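PDB 5CWF: designed helical repeat protein from Synthetic construct, which has no known natural function, being a de novo designed scaffold that stacks repeated antiparallel helices into a solenoid-like helical repeat protein. Local coordinates for residues M50-A64 with I76-R88. Sequence-based numbering, arbitrary orientation. Where two conformers were deposited one is given.
Sequences MAKVMLALAKAVLLA and IARAAAEIVEALR. With CA (calcium ion), chain G.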
ATOM      1  N   MET A  50     -13.812  -2.679   0.572  1.00 38.90           N
ATOM      2  CA  MET A  50     -13.030  -1.895  -0.382  1.00 40.47           C
ATOM      3  C   MET A  50     -12.754  -0.500   0.174  1.00 37.81           C
ATOM      4  O   MET A  50     -11.607  -0.024   0.182  1.00 34.58           O
ATOM      5  CB  MET A  50     -13.763  -1.791  -1.720  1.00 43.44           C
ATOM      6  CG  MET A  50     -12.987  -1.062  -2.790  1.00 46.00           C
ATOM      7  SD  MET A  50     -11.505  -1.986  -3.185  1.00 50.73           S
ATOM      8  CE  MET A  50     -12.121  -3.005  -4.521  1.00 57.61           C
ATOM      9  N   ALA A  51     -13.805   0.137   0.679  1.00 37.49           N
ATOM     10  CA  ALA A  51     -13.690   1.490   1.207  1.00 38.48           C
ATOM     11  C   ALA A  51     -12.683   1.514   2.356  1.00 36.28           C
ATOM     12  O   ALA A  51     -11.895   2.463   2.487  1.00 35.96           O
ATOM     13  CB  ALA A  51     -15.046   2.002   1.662  1.00 39.42           C
ATOM     14  N   LYS A  52     -12.699   0.464   3.174  0.66 35.07           N
ATOM     15  CA  LYS A  52     -11.782   0.362   4.313  0.66 34.92           C
ATOM     16  C   LYS A  52     -10.327   0.362   3.862  0.66 32.39           C
ATOM     17  O   LYS A  52      -9.505   1.104   4.386  0.66 30.69           O
ATOM     18  CB  LYS A  52     -12.052  -0.914   5.115  0.66 39.51           C
ATOM     19  CG  LYS A  52     -13.329  -0.910   5.920  0.66 43.18           C
ATOM     20  CD  LYS A  52     -13.704  -2.317   6.384  0.66 50.13           C
ATOM     21  CE  LYS A  52     -12.566  -3.031   7.116  0.66 53.51           C
ATOM     22  NZ  LYS A  52     -12.904  -4.465   7.392  0.66 58.28           N
ATOM     23  N   VAL A  53     -10.014  -0.500   2.901  1.00 31.47           N
ATOM     24  CA  VAL A  53      -8.665  -0.589   2.365  1.00 31.19           C
ATOM     25  C   VAL A  53      -8.253   0.739   1.738  1.00 29.25           C
ATOM     26  O   VAL A  53      -7.143   1.223   1.975  1.00 26.77           O
ATOM     27  CB  VAL A  53      -8.548  -1.725   1.316  1.00 33.70           C
ATOM     28  CG1 VAL A  53      -7.148  -1.777   0.688  1.00 31.51           C
ATOM     29  CG2 VAL A  53      -8.913  -3.054   1.940  1.00 37.28           C
ATOM     30  N   MET A  54      -9.154   1.348   0.964  1.00 27.40           N
ATOM     31  CA  MET A  54      -8.807   2.580   0.274  1.00 29.29           C
ATOM     32  C   MET A  54      -8.515   3.710   1.258  1.00 27.50           C
ATOM     33  O   MET A  54      -7.612   4.514   1.020  1.00 28.43           O
ATOM     34  CB  MET A  54      -9.922   3.025  -0.670  1.00 34.83           C
ATOM     35  CG  MET A  54     -10.190   2.108  -1.851  1.00 37.68           C
ATOM     36  SD  MET A  54      -8.727   1.698  -2.816  1.00 32.60           S
ATOM     37  CE  MET A  54      -8.411   0.033  -2.240  1.00 38.03           C
ATOM     38  N   LEU A  55      -9.257   3.775   2.363  1.00 31.05           N
ATOM     39  CA  LEU A  55      -9.001   4.824   3.357  1.00 31.89           C
ATOM     40  C   LEU A  55      -7.645   4.653   3.997  1.00 29.78           C
ATOM     41  O   LEU A  55      -6.890   5.626   4.164  1.00 30.72           O
ATOM     42  CB  LEU A  55     -10.100   4.842   4.414  1.00 33.46           C
ATOM     43  CG  LEU A  55     -10.012   5.942   5.480  1.00 35.98           C
ATOM     44  CD1 LEU A  55     -10.087   7.325   4.836  1.00 38.15           C
ATOM     45  CD2 LEU A  55     -11.125   5.778   6.520  1.00 40.36           C
ATOM     46  N   ALA A  56      -7.316   3.418   4.354  1.00 29.63           N
ATOM     47  CA  ALA A  56      -6.019   3.155   4.962  1.00 27.54           C
ATOM     48  C   ALA A  56      -4.899   3.548   3.990  1.00 23.55           C
ATOM     49  O   ALA A  56      -3.925   4.180   4.388  1.00 26.10           O
ATOM     50  CB  ALA A  56      -5.901   1.679   5.365  1.00 29.72           C
ATOM     51  N   LEU A  57      -5.035   3.192   2.719  1.00 24.89           N
ATOM     52  CA  LEU A  57      -3.997   3.521   1.726  1.00 24.18           C
ATOM     53  C   LEU A  57      -3.823   5.022   1.514  1.00 24.83           C
ATOM     54  O   LEU A  57      -2.692   5.522   1.473  1.00 23.68           O
ATOM     55  CB  LEU A  57      -4.324   2.873   0.379  1.00 25.00           C
ATOM     56  CG  LEU A  57      -4.212   1.339   0.339  1.00 26.48           C
ATOM     57  CD1 LEU A  57      -4.552   0.801  -1.042  1.00 30.30           C
ATOM     58  CD2 LEU A  57      -2.786   0.914   0.746  1.00 28.88           C
ATOM     59  N   ALA A  58      -4.940   5.727   1.406  1.00 25.51           N
ATOM     60  CA  ALA A  58      -4.923   7.166   1.234  1.00 30.97           C
ATOM     61  C   ALA A  58      -4.203   7.824   2.404  1.00 28.26           C
ATOM     62  O   ALA A  58      -3.342   8.675   2.203  1.00 29.28           O
ATOM     63  CB  ALA A  58      -6.349   7.693   1.106  1.00 34.81           C
ATOM     64  N   LYS A  59      -4.519   7.410   3.625  1.00 25.41           N
ATOM     65  CA  LYS A  59      -3.818   7.958   4.801  1.00 24.37           C
ATOM     66  C   LYS A  59      -2.345   7.621   4.808  1.00 23.39           C
ATOM     67  O   LYS A  59      -1.525   8.427   5.269  1.00 26.50           O
ATOM     68  CB  LYS A  59      -4.421   7.448   6.098  1.00 25.42           C
ATOM     69  CG  LYS A  59      -5.796   7.969   6.419  1.00 30.13           C
ATOM     70  CD  LYS A  59      -6.330   7.207   7.612  1.00 35.92           C
ATOM     71  CE  LYS A  59      -7.654   7.729   8.106  1.00 42.27           C
ATOM     72  NZ  LYS A  59      -8.122   6.845   9.215  1.00 51.62           N
ATOM     73  N   ALA A  60      -1.991   6.434   4.315  1.00 26.48           N
ATOM     74  CA  ALA A  60      -0.589   6.014   4.341  1.00 27.88           C
ATOM     75  C   ALA A  60       0.243   6.876   3.405  1.00 27.67           C
ATOM     76  O   ALA A  60       1.354   7.291   3.745  1.00 24.68           O
ATOM     77  CB  ALA A  60      -0.454   4.576   3.964  1.00 24.78           C
ATOM     78  N   VAL A  61      -0.302   7.160   2.233  1.00 24.26           N
ATOM     79  CA  VAL A  61       0.407   7.979   1.260  1.00 22.33           C
ATOM     80  C   VAL A  61       0.599   9.391   1.812  1.00 25.47           C
ATOM     81  O   VAL A  61       1.682   9.969   1.720  1.00 26.35           O
ATOM     82  CB  VAL A  61      -0.369   8.027  -0.090  1.00 26.50           C
ATOM     83  CG1 VAL A  61       0.271   9.003  -1.097  1.00 24.68           C
ATOM     84  CG2 VAL A  61      -0.411   6.654  -0.686  1.00 28.65           C
ATOM     85  N   LEU A  62      -0.451   9.914   2.428  1.00 25.65           N
ATOM     86  CA  LEU A  62      -0.450  11.267   2.973  1.00 29.21           C
ATOM     87  C   LEU A  62       0.582  11.403   4.093  1.00 30.29           C
ATOM     88  O   LEU A  62       1.336  12.376   4.136  1.00 28.28           O
ATOM     89  CB  LEU A  62      -1.848  11.620   3.481  1.00 31.99           C
ATOM     90  CG  LEU A  62      -2.075  13.074   3.870  1.00 36.14           C
ATOM     91  CD1 LEU A  62      -2.077  13.934   2.599  1.00 36.41           C
ATOM     92  CD2 LEU A  62      -3.364  13.234   4.660  1.00 35.06           C
ATOM     93  N   LEU A  63       0.629  10.409   4.984  1.00 27.40           N
ATOM     94  CA  LEU A  63       1.589  10.443   6.078  1.00 27.56           C
ATOM     95  C   LEU A  63       3.020  10.261   5.602  1.00 25.66           C
ATOM     96  O   LEU A  63       3.940  10.890   6.147  1.00 30.76           O
ATOM     97  CB  LEU A  63       1.281   9.366   7.123  1.00 31.65           C
ATOM     98  CG  LEU A  63       0.080   9.605   8.015  1.00 44.36           C
ATOM     99  CD1 LEU A  63      -0.131   8.383   8.889  1.00 45.78           C
ATOM    100  CD2 LEU A  63       0.243  10.863   8.853  1.00 50.38           C
ATOM    101  N   ALA A  64       3.211   9.413   4.596  1.00 24.85           N
ATOM    102  CA  ALA A  64       4.542   9.193   4.054  1.00 26.76           C
ATOM    103  C   ALA A  64       5.036  10.452   3.364  1.00 27.34           C
ATOM    104  O   ALA A  64       6.207  10.819   3.477  1.00 28.33           O
ATOM    105  CB  ALA A  64       4.552   8.032   3.104  1.00 27.14           C
ATOM    106  N   ILE A  76       6.175   4.138  -0.946  0.55 23.43           N
ATOM    107  CA  ILE A  76       4.888   3.928  -0.305  0.55 23.20           C
ATOM    108  C   ILE A  76       3.774   4.263  -1.295  0.55 23.02           C
ATOM    109  O   ILE A  76       2.799   3.519  -1.402  0.55 23.46           O
ATOM    110  CB  ILE A  76       4.760   4.746   0.999  0.55 24.17           C
ATOM    111  CG1 ILE A  76       5.625   4.102   2.082  0.55 25.15           C
ATOM    112  CG2 ILE A  76       3.326   4.769   1.498  0.55 23.74           C
ATOM    113  CD1 ILE A  76       5.886   5.001   3.297  0.55 26.82           C
ATOM    114  N   ALA A  77       3.911   5.370  -2.026  1.00 23.10           N
ATOM    115  CA  ALA A  77       2.897   5.729  -3.016  1.00 25.33           C
ATOM    116  C   ALA A  77       2.796   4.639  -4.091  1.00 26.29           C
ATOM    117  O   ALA A  77       1.690   4.241  -4.509  1.00 24.53           O
ATOM    118  CB  ALA A  77       3.220   7.079  -3.649  1.00 25.00           C
ATOM    119  N   ARG A  78       3.937   4.116  -4.531  1.00 26.17           N
ATOM    120  CA  ARG A  78       3.888   3.048  -5.528  1.00 28.18           C
ATOM    121  C   ARG A  78       3.216   1.802  -4.972  1.00 25.37           C
ATOM    122  O   ARG A  78       2.410   1.158  -5.670  1.00 24.93           O
ATOM    123  CB  ARG A  78       5.277   2.676  -6.045  1.00 31.08           C
ATOM    124  CG  ARG A  78       5.199   1.468  -7.002  1.00 38.00           C
ATOM    125  CD  ARG A  78       6.516   1.042  -7.629  1.00 39.15           C
ATOM    126  NE  ARG A  78       6.326  -0.258  -8.273  1.00 37.88           N
ATOM    127  CZ  ARG A  78       5.778  -0.460  -9.467  1.00 39.81           C
ATOM    128  NH1 ARG A  78       5.391   0.558 -10.233  1.00 41.07           N
ATOM    129  NH2 ARG A  78       5.639  -1.706  -9.905  1.00 36.44           N
ATOM    130  N   ALA A  79       3.559   1.437  -3.740  1.00 24.24           N
ATOM    131  CA  ALA A  79       2.971   0.251  -3.118  1.00 25.11           C
ATOM    132  C   ALA A  79       1.476   0.417  -3.039  1.00 27.49           C
ATOM    133  O   ALA A  79       0.730  -0.523  -3.330  1.00 25.68           O
ATOM    134  CB  ALA A  79       3.533   0.007  -1.765  1.00 23.13           C
ATOM    135  N   ALA A  80       1.030   1.613  -2.649  1.00 24.63           N
ATOM    136  CA  ALA A  80      -0.397   1.877  -2.550  1.00 24.79           C
ATOM    137  C   ALA A  80      -1.086   1.710  -3.903  1.00 25.69           C
ATOM    138  O   ALA A  80      -2.105   1.026  -4.003  1.00 31.28           O
ATOM    139  CB  ALA A  80      -0.646   3.271  -2.005  1.00 27.10           C
ATOM    140  N   ALA A  81      -0.531   2.324  -4.942  1.00 24.75           N
ATOM    141  CA  ALA A  81      -1.127   2.246  -6.273  1.00 23.71           C
ATOM    142  C   ALA A  81      -1.173   0.794  -6.767  1.00 26.23           C
ATOM    143  O   ALA A  81      -2.163   0.373  -7.382  1.00 25.77           O
ATOM    144  CB  ALA A  81      -0.377   3.128  -7.257  1.00 23.50           C
ATOM    145  N   GLU A  82      -0.124   0.018  -6.505  1.00 24.68           N
ATOM    146  CA  GLU A  82      -0.102  -1.365  -6.986  1.00 24.21           C
ATOM    147  C   GLU A  82      -1.089  -2.237  -6.189  1.00 24.25           C
ATOM    148  O   GLU A  82      -1.674  -3.173  -6.745  1.00 25.58           O
ATOM    149  CB  GLU A  82       1.313  -1.923  -6.910  1.00 24.16           C
ATOM    150  CG  GLU A  82       2.298  -1.227  -7.879  1.00 29.22           C
ATOM    151  CD  GLU A  82       1.905  -1.313  -9.357  1.00 33.60           C
ATOM    152  OE1 GLU A  82       1.660  -2.431  -9.861  1.00 35.95           O
ATOM    153  OE2 GLU A  82       1.807  -0.245 -10.017  1.00 34.11           O
ATOM    154  N   ILE A  83      -1.268  -1.939  -4.901  1.00 26.08           N
ATOM    155  CA  ILE A  83      -2.273  -2.624  -4.082  1.00 28.00           C
ATOM    156  C   ILE A  83      -3.660  -2.388  -4.668  1.00 27.89           C
ATOM    157  O   ILE A  83      -4.474  -3.318  -4.784  1.00 26.92           O
ATOM    158  CB  ILE A  83      -2.224  -2.133  -2.613  1.00 26.54           C
ATOM    159  CG1 ILE A  83      -1.004  -2.689  -1.895  1.00 23.63           C
ATOM    160  CG2 ILE A  83      -3.456  -2.548  -1.846  1.00 28.01           C
ATOM    161  CD1 ILE A  83      -0.721  -2.026  -0.544  1.00 25.13           C
ATOM    162  N   VAL A  84      -3.940  -1.141  -5.041  1.00 26.29           N
ATOM    163  CA  VAL A  84      -5.245  -0.831  -5.622  1.00 26.16           C
ATOM    164  C   VAL A  84      -5.398  -1.526  -6.966  1.00 26.06           C
ATOM    165  O   VAL A  84      -6.469  -2.063  -7.245  1.00 28.23           O
ATOM    166  CB  VAL A  84      -5.486   0.691  -5.777  1.00 32.14           C
ATOM    167  CG1 VAL A  84      -6.911   0.950  -6.304  1.00 29.28           C
ATOM    168  CG2 VAL A  84      -5.342   1.384  -4.436  1.00 32.40           C
ATOM    169  N   GLU A  85      -4.357  -1.514  -7.807  1.00 25.61           N
ATOM    170  CA  GLU A  85      -4.431  -2.216  -9.096  1.00 29.18           C
ATOM    171  C   GLU A  85      -4.763  -3.708  -8.921  1.00 29.88           C
ATOM    172  O   GLU A  85      -5.557  -4.276  -9.686  1.00 29.62           O
ATOM    173  CB  GLU A  85      -3.120  -2.057  -9.871  1.00 32.33           C
ATOM    174  CG  GLU A  85      -2.953  -0.676 -10.500  1.00 36.39           C
ATOM    175  CD  GLU A  85      -1.677  -0.536 -11.324  1.00 40.45           C
ATOM    176  OE1 GLU A  85      -0.940  -1.534 -11.496  1.00 38.53           O
ATOM    177  OE2 GLU A  85      -1.432   0.577 -11.843  1.00 44.83           O
ATOM    178  N   ALA A  86      -4.153  -4.342  -7.926  1.00 25.45           N
ATOM    179  CA  ALA A  86      -4.379  -5.758  -7.644  1.00 26.73           C
ATOM    180  C   ALA A  86      -5.811  -6.015  -7.191  1.00 29.75           C
ATOM    181  O   ALA A  86      -6.448  -7.008  -7.586  1.00 28.78           O
ATOM    182  CB  ALA A  86      -3.405  -6.236  -6.580  1.00 25.70           C
ATOM    183  N   LEU A  87      -6.325  -5.114  -6.367  1.00 28.17           N
ATOM    184  CA  LEU A  87      -7.692  -5.255  -5.894  1.00 33.59           C
ATOM    185  C   LEU A  87      -8.702  -5.025  -6.994  1.00 35.19           C
ATOM    186  O   LEU A  87      -9.780  -5.629  -7.002  1.00 31.92           O
ATOM    187  CB  LEU A  87      -7.978  -4.284  -4.752  1.00 33.81           C
ATOM    188  CG  LEU A  87      -7.873  -4.784  -3.332  1.00 40.05           C
ATOM    189  CD1 LEU A  87      -8.295  -3.669  -2.396  1.00 48.65           C
ATOM    190  CD2 LEU A  87      -8.725  -6.038  -3.061  1.00 32.42           C
ATOM    191  N   ARG A  88      -8.370  -4.157  -7.940  1.00 33.95           N
ATOM    192  CA  ARG A  88      -9.293  -3.930  -9.026  1.00 32.70           C
ATOM    193  C   ARG A  88      -9.323  -5.146  -9.950  1.00 32.78           C
ATOM    194  O   ARG A  88     -10.324  -5.387 -10.606  1.00 31.46           O
ATOM    195  CB  ARG A  88      -8.922  -2.671  -9.805  1.00 32.48           C
ATOM    196  CG  ARG A  88      -9.164  -1.385  -9.016  1.00 35.07           C
ATOM    197  CD  ARG A  88      -8.786  -0.175  -9.838  1.00 36.93           C
ATOM    198  NE  ARG A  88      -9.773   0.117 -10.881  1.00 42.57           N
ATOM    199  CZ  ARG A  88      -9.561   0.967 -11.881  1.00 47.28           C
ATOM    200  NH1 ARG A  88      -8.402   1.608 -11.986  1.00 45.56           N
ATOM    201  NH2 ARG A  88     -10.514   1.185 -12.775  1.00 49.07           N
TER
HETATM  202 CA    CA G 203     -12.579  -5.818 -10.696  0.84 29.39          CA
HETATM  203  O   HOH W   1     -12.089  -6.269  -8.440  1.00 30.04           O
HETATM  204  O   HOH W   2     -11.977  -4.634 -12.634  1.00 36.48           O
HETATM  205  O   HOH W   3     -11.815  -7.590 -12.051  1.00 36.60           O
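M50 through A64 runs antiparallel to I76 through R88, the two helix axes 165° apart in direction and 9.2 Å at closest approach, and the backbones draw nearer from M50/L87 toward V61/A77. At the wider end L87 spans the separation: its CD1 meets M50 SD tip to tip at 3.7 Å, takes V53 CG1 the same way, and touches M54 CE. Both methionines are bent. With CG anti to its carbonyl carbon (chi1 -66°) and further turns at chi2 and chi3, M54 lays SD obliquely against V84 CG2 at 3.8 Å. An alanine here would strip away the thioether, and V84 and L87 would probably lose the partner that bridges them. This is the helical hairpin of a helical repeat protein, helices 48-67 and 70-89 joined by a short turn; helix 3-21 packs on V61, and helix 93-111 on L57 and L87. In the middle, L57 CD1 slips past V84 CG2 at 3.5 Å and sits against I83 CG2 at 3.6 Å. Alanines A77 and A80 face V61 at the closer end, consistent with the backbones' nearer approach there, and V61 CG2 rests on A80 CB at 3.6 Å.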